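Local coordinates for aminotransferase (Psychrobacter arcticus 273-4, PDB 3IF2), which probably transfers amino groups between amino acids and keto acids, perhaps valine and pyruvate, with pyridoxal 5'-phosphate as cofactor, at residues F95-R98 / N103-S106; F52-K57 / N322-Q327. All coordinates share one frame; numbering follows the deposited sequence. Where two conformers were deposited one is given.

Overall arrangement
Helix 46-60, the first element involved, carries 52-57, whose partner arrives only much later in the chain. Helix 86-100 follows; a turn near its C-terminal end (95-98) pairs with 103-106 in contact 1, closing a short loop of four residues just before strand 109-112. Contact 2 closes a far longer loop of 264 residues when 322-327, where helix 311-321 gives way to helix 324-351, meets 52-57. Contact 1 therefore lies wholly within the span of contact 2. Their centres are 20 Å apart, yet the two are joined directly: Arg98 NH2 forms a salt bridge with Asp323 OD1 at 2.7 Å, so helix 86-100 is tied to the turn before helix 324-351.

Contact 1: residues F95-R98 / N103-S106; sequences FFNR and NLTS
Asn97 and Leu104 form a side-chain-to-backbone clasp that closes the turn between the end of helix 86-100 and strand 109-112, in a helix-loop-strand unit of the class I/II aminotransferase fold. The evidence is a pair of hydrogen bonds between the Asn97 amide and the backbone of a single residue. Leu104 N donates to Asn97 OD1 over 2.9 Å, lying in the carbonyl plane on a lone pair, although the N-H...O angle of 148° makes the bond moderately bent. The return bond runs from Asn97 ND2 to Leu104 O, 3.0 Å long and nearly straight (170°). The acceptor sits almost exactly in the Asn97 amide plane, whereas ND2 comes in tilted from the carbonyl plane of Leu104. With CG anti to its carbonyl carbon (chi1 -72°), Asn97 holds its amide out from the helix so that both ends meet the loop. Asn103 N is also near, 3.2 Å from Asn97 OD1, but its angle is too poor for a bond; Asn103 itself has left-handed helical backbone angles, consistent with a tight reversal here. Replacing Asn97 with alanine removes the amide, and the N-H and C=O of Leu104 would probably both lose their partner, leaving the loop freer to shift. On the buried side, Phe96 and Leu104 both pack on Val288 of strand 285-288, and the Phe96 ring also meets that of Phe272. The pyridoxal phosphate is about 14 Å from the Phe96 side chain. Across the contact itself the apolar meeting is slight: Leu104 CD1 reaches Phe96 CB at 4.1 Å.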
# COMPACT_ATOMS: atom_id res chain seq x y z
N PHE A 95 21.97 -1.11 12.68
CA PHE A 95 21.31 -1.84 13.78
C PHE A 95 21.45 -3.37 13.71
O PHE A 95 21.87 -4.00 14.71
CB PHE A 95 19.82 -1.44 13.83
CG PHE A 95 19.03 -2.09 14.92
CD1 PHE A 95 18.39 -3.31 14.69
CD2 PHE A 95 18.92 -1.49 16.17
CE1 PHE A 95 17.66 -3.93 15.69
CE2 PHE A 95 18.19 -2.09 17.18
CZ PHE A 95 17.57 -3.33 16.95
N PHE A 96 21.08 -3.98 12.57
CA PHE A 96 21.23 -5.43 12.41
C PHE A 96 22.70 -5.88 12.42
O PHE A 96 23.02 -6.93 13.01
CB PHE A 96 20.52 -5.95 11.16
CG PHE A 96 19.01 -5.88 11.26
CD1 PHE A 96 18.33 -6.62 12.22
CD2 PHE A 96 18.26 -5.12 10.36
CE1 PHE A 96 16.94 -6.56 12.32
CE2 PHE A 96 16.88 -5.07 10.45
CZ PHE A 96 16.21 -5.80 11.42
N ASN A 97 23.58 -5.09 11.80
CA ASN A 97 25.02 -5.39 11.79
C ASN A 97 25.67 -5.28 13.19
O ASN A 97 26.54 -6.07 13.52
CB ASN A 97 25.78 -4.52 10.76
CG ASN A 97 25.50 -4.93 9.31
OD1 ASN A 97 25.13 -6.06 9.03
ND2 ASN A 97 25.71 -4.01 8.39
N ARG A 98 25.23 -4.30 14.00
CA ARG A 98 25.67 -4.14 15.41
C ARG A 98 25.28 -5.34 16.24
O ARG A 98 26.09 -5.87 16.99
CB ARG A 98 24.98 -2.94 16.13
CG ARG A 98 25.54 -1.56 15.88
CD ARG A 98 25.10 -0.54 16.97
NE ARG A 98 23.66 -0.27 17.09
CZ ARG A 98 22.93 0.50 16.27
NH1 ARG A 98 23.44 1.04 15.15
NH2 ARG A 98 21.64 0.69 16.54
N ASN A 103 26.50 -8.71 8.01
CA ASN A 103 27.21 -7.99 6.95
C ASN A 103 26.25 -7.46 5.87
O ASN A 103 26.53 -7.50 4.67
CB ASN A 103 28.35 -8.84 6.38
CG ASN A 103 29.43 -8.00 5.71
OD1 ASN A 103 29.54 -6.80 5.97
ND2 ASN A 103 30.24 -8.63 4.86
N LEU A 104 25.10 -6.95 6.32
CA LEU A 104 24.11 -6.39 5.40
C LEU A 104 24.59 -5.05 4.85
O LEU A 104 25.43 -4.38 5.45
CB LEU A 104 22.76 -6.14 6.08
CG LEU A 104 21.92 -7.25 6.72
CD1 LEU A 104 20.60 -6.64 7.17
CD2 LEU A 104 21.69 -8.41 5.74
N THR A 105 24.06 -4.71 3.67
CA THR A 105 24.22 -3.38 3.05
C THR A 105 22.79 -2.90 2.79
O THR A 105 21.82 -3.61 3.12
CB THR A 105 25.10 -3.38 1.77
OG1 THR A 105 24.38 -3.94 0.67
CG2 THR A 105 26.41 -4.12 2.00
N SER A 106 22.63 -1.70 2.25
CA SER A 106 21.29 -1.18 1.95
C SER A 106 20.57 -2.01 0.89
O SER A 106 19.34 -2.03 0.86
CB SER A 106 21.34 0.29 1.54
OG SER A 106 22.06 0.46 0.35

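Contact 2: residues F52-K57 / N322-Q327; sequences FLETYK and NDRIKQ
Glu54 and Arg324 cross at about a right angle, with Glu54 OE2 meeting a terminal nitrogen, NH1, of the Arg324 guanidinium, in a surface salt bridge between helix 46-60 and the first turn of helix 324-351, which an Asx turn leads into. The carboxylate and guanidinium planes stand 49° apart, so the pair is not the flat, doubly bonded arrangement that these groups can adopt. One oxygen does the work: Glu54 OE2 accepts from Arg324 NH1 at 3.1 Å. The bond is weak, with an N-H to acceptor angle of 129°, and Glu54 OE2 approaches the guanidinium obliquely. Only 54 Å² is buried between the segments, in keeping with a link made by the ends of two long side chains.

The torsions account for the reach. Glu54 has CG anti to its backbone N (chi1 167°) and runs on extended, while Arg324 bends at chi3, which turns its guanidinium relative to the rest of the chain. Arg324 NH2 has a separate partner, a bound glycerol probably from the crystallisation liquor. Both residues also touch a crystal neighbour, so the observed geometry may partly reflect the lattice.

The two helices have different settings. Helix 46-60 lies at the dimer interface, where Tyr56 stacks on Tyr56 of the second subunit; Ile325, by contrast, is buried and packs on Phe95 of helix 86-100. The backbone at the base of the arginine is fixed by the Asx turn: Asn322 OD1 accepts from Arg324 N at 2.9 Å, the donor tilted from the carbonyl plane.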
# COMPACT_ATOMS: atom_id res chain seq x y z
N PHE A 52 6.88 7.65 21.95
CA PHE A 52 6.41 8.03 20.63
C PHE A 52 6.05 9.51 20.55
O PHE A 52 6.45 10.17 19.58
CB PHE A 52 5.22 7.16 20.15
CG PHE A 52 5.57 5.70 19.84
CD1 PHE A 52 6.87 5.28 19.44
CD2 PHE A 52 4.55 4.76 19.81
CE1 PHE A 52 7.14 3.95 19.14
CE2 PHE A 52 4.82 3.42 19.48
CZ PHE A 52 6.12 3.02 19.15
N LEU A 53 5.33 10.03 21.54
CA LEU A 53 4.93 11.46 21.54
C LEU A 53 6.14 12.37 21.59
O LEU A 53 6.19 13.37 20.88
CB LEU A 53 3.97 11.79 22.70
CG LEU A 53 3.28 13.16 22.69
CD1 LEU A 53 2.72 13.51 21.28
CD2 LEU A 53 2.22 13.22 23.76
N GLU A 54 7.12 12.01 22.42
CA GLU A 54 8.40 12.74 22.52
C GLU A 54 9.12 12.77 21.17
O GLU A 54 9.58 13.83 20.73
CB GLU A 54 9.29 12.11 23.59
CG GLU A 54 10.77 12.52 23.63
CD GLU A 54 11.52 11.71 24.65
OE1 GLU A 54 11.20 11.83 25.85
OE2 GLU A 54 12.42 10.93 24.26
N THR A 55 9.23 11.61 20.54
CA THR A 55 9.89 11.52 19.23
C THR A 55 9.17 12.40 18.18
O THR A 55 9.81 13.17 17.49
CB THR A 55 10.01 10.06 18.75
OG1 THR A 55 10.61 9.26 19.79
CG2 THR A 55 10.85 9.98 17.52
N TYR A 56 7.84 12.28 18.14
CA TYR A 56 6.96 13.06 17.26
C TYR A 56 7.18 14.56 17.38
O TYR A 56 7.28 15.25 16.36
CB TYR A 56 5.51 12.76 17.63
CG TYR A 56 4.43 13.45 16.83
CD1 TYR A 56 3.93 12.86 15.68
CD2 TYR A 56 3.88 14.65 17.25
CE1 TYR A 56 2.93 13.47 14.93
CE2 TYR A 56 2.88 15.28 16.51
CZ TYR A 56 2.40 14.69 15.35
OH TYR A 56 1.38 15.27 14.63
N LYS A 57 7.24 15.05 18.62
CA LYS A 57 7.49 16.46 18.88
C LYS A 57 8.88 16.85 18.39
O LYS A 57 9.01 17.85 17.66
CB LYS A 57 7.33 16.79 20.36
CG LYS A 57 5.92 16.73 20.89
CD LYS A 57 5.88 16.91 22.40
CE LYS A 57 4.44 17.06 22.93
NZ LYS A 57 3.72 18.33 22.52
N ASN A 322 19.65 4.71 18.17
CA ASN A 322 20.14 4.68 19.57
C ASN A 322 19.71 3.44 20.39
O ASN A 322 19.78 3.46 21.63
CB ASN A 322 19.72 5.99 20.27
CG ASN A 322 18.22 6.08 20.55
OD1 ASN A 322 17.46 5.12 20.37
ND2 ASN A 322 17.80 7.24 21.01
N ASP A 323 19.22 2.40 19.70
CA ASP A 323 18.70 1.16 20.32
C ASP A 323 17.50 1.32 21.28
O ASP A 323 17.12 0.33 21.91
CB ASP A 323 19.82 0.32 20.98
CG ASP A 323 20.80 -0.28 19.97
OD1 ASP A 323 20.50 -0.37 18.76
OD2 ASP A 323 21.91 -0.70 20.41
N ARG A 324 16.86 2.49 21.36
CA ARG A 324 15.70 2.64 22.26
C ARG A 324 14.52 1.79 21.81
O ARG A 324 13.69 1.46 22.64
CB ARG A 324 15.28 4.10 22.48
CG ARG A 324 16.25 4.90 23.36
CD ARG A 324 15.72 6.29 23.70
NE ARG A 324 14.72 6.23 24.78
CZ ARG A 324 14.08 7.28 25.32
NH1 ARG A 324 14.26 8.53 24.86
NH2 ARG A 324 13.20 7.06 26.32
N ILE A 325 14.45 1.45 20.51
CA ILE A 325 13.41 0.54 19.98
C ILE A 325 13.50 -0.85 20.68
O ILE A 325 12.47 -1.43 21.04
CB ILE A 325 13.42 0.47 18.40
CG1 ILE A 325 12.10 -0.10 17.86
CG2 ILE A 325 14.63 -0.29 17.87
CD1 ILE A 325 12.00 -0.13 16.32
N LYS A 326 14.73 -1.31 20.90
CA LYS A 326 15.02 -2.57 21.60
C LYS A 326 14.70 -2.47 23.11
O LYS A 326 14.08 -3.39 23.68
CB LYS A 326 16.49 -2.96 21.37
CG LYS A 326 16.82 -4.41 21.67
CD LYS A 326 18.28 -4.75 21.30
CE LYS A 326 18.56 -6.27 21.32
NZ LYS A 326 18.14 -6.91 22.60
N GLN A 327 15.08 -1.36 23.74
CA GLN A 327 14.82 -1.14 25.18
C GLN A 327 13.33 -1.02 25.45
O GLN A 327 12.83 -1.57 26.44
CB GLN A 327 15.54 0.08 25.72
CG GLN A 327 17.05 0.01 25.58
CD GLN A 327 17.72 1.20 26.22
OE1 GLN A 327 17.78 1.29 27.46
NE2 GLN A 327 18.24 2.14 25.38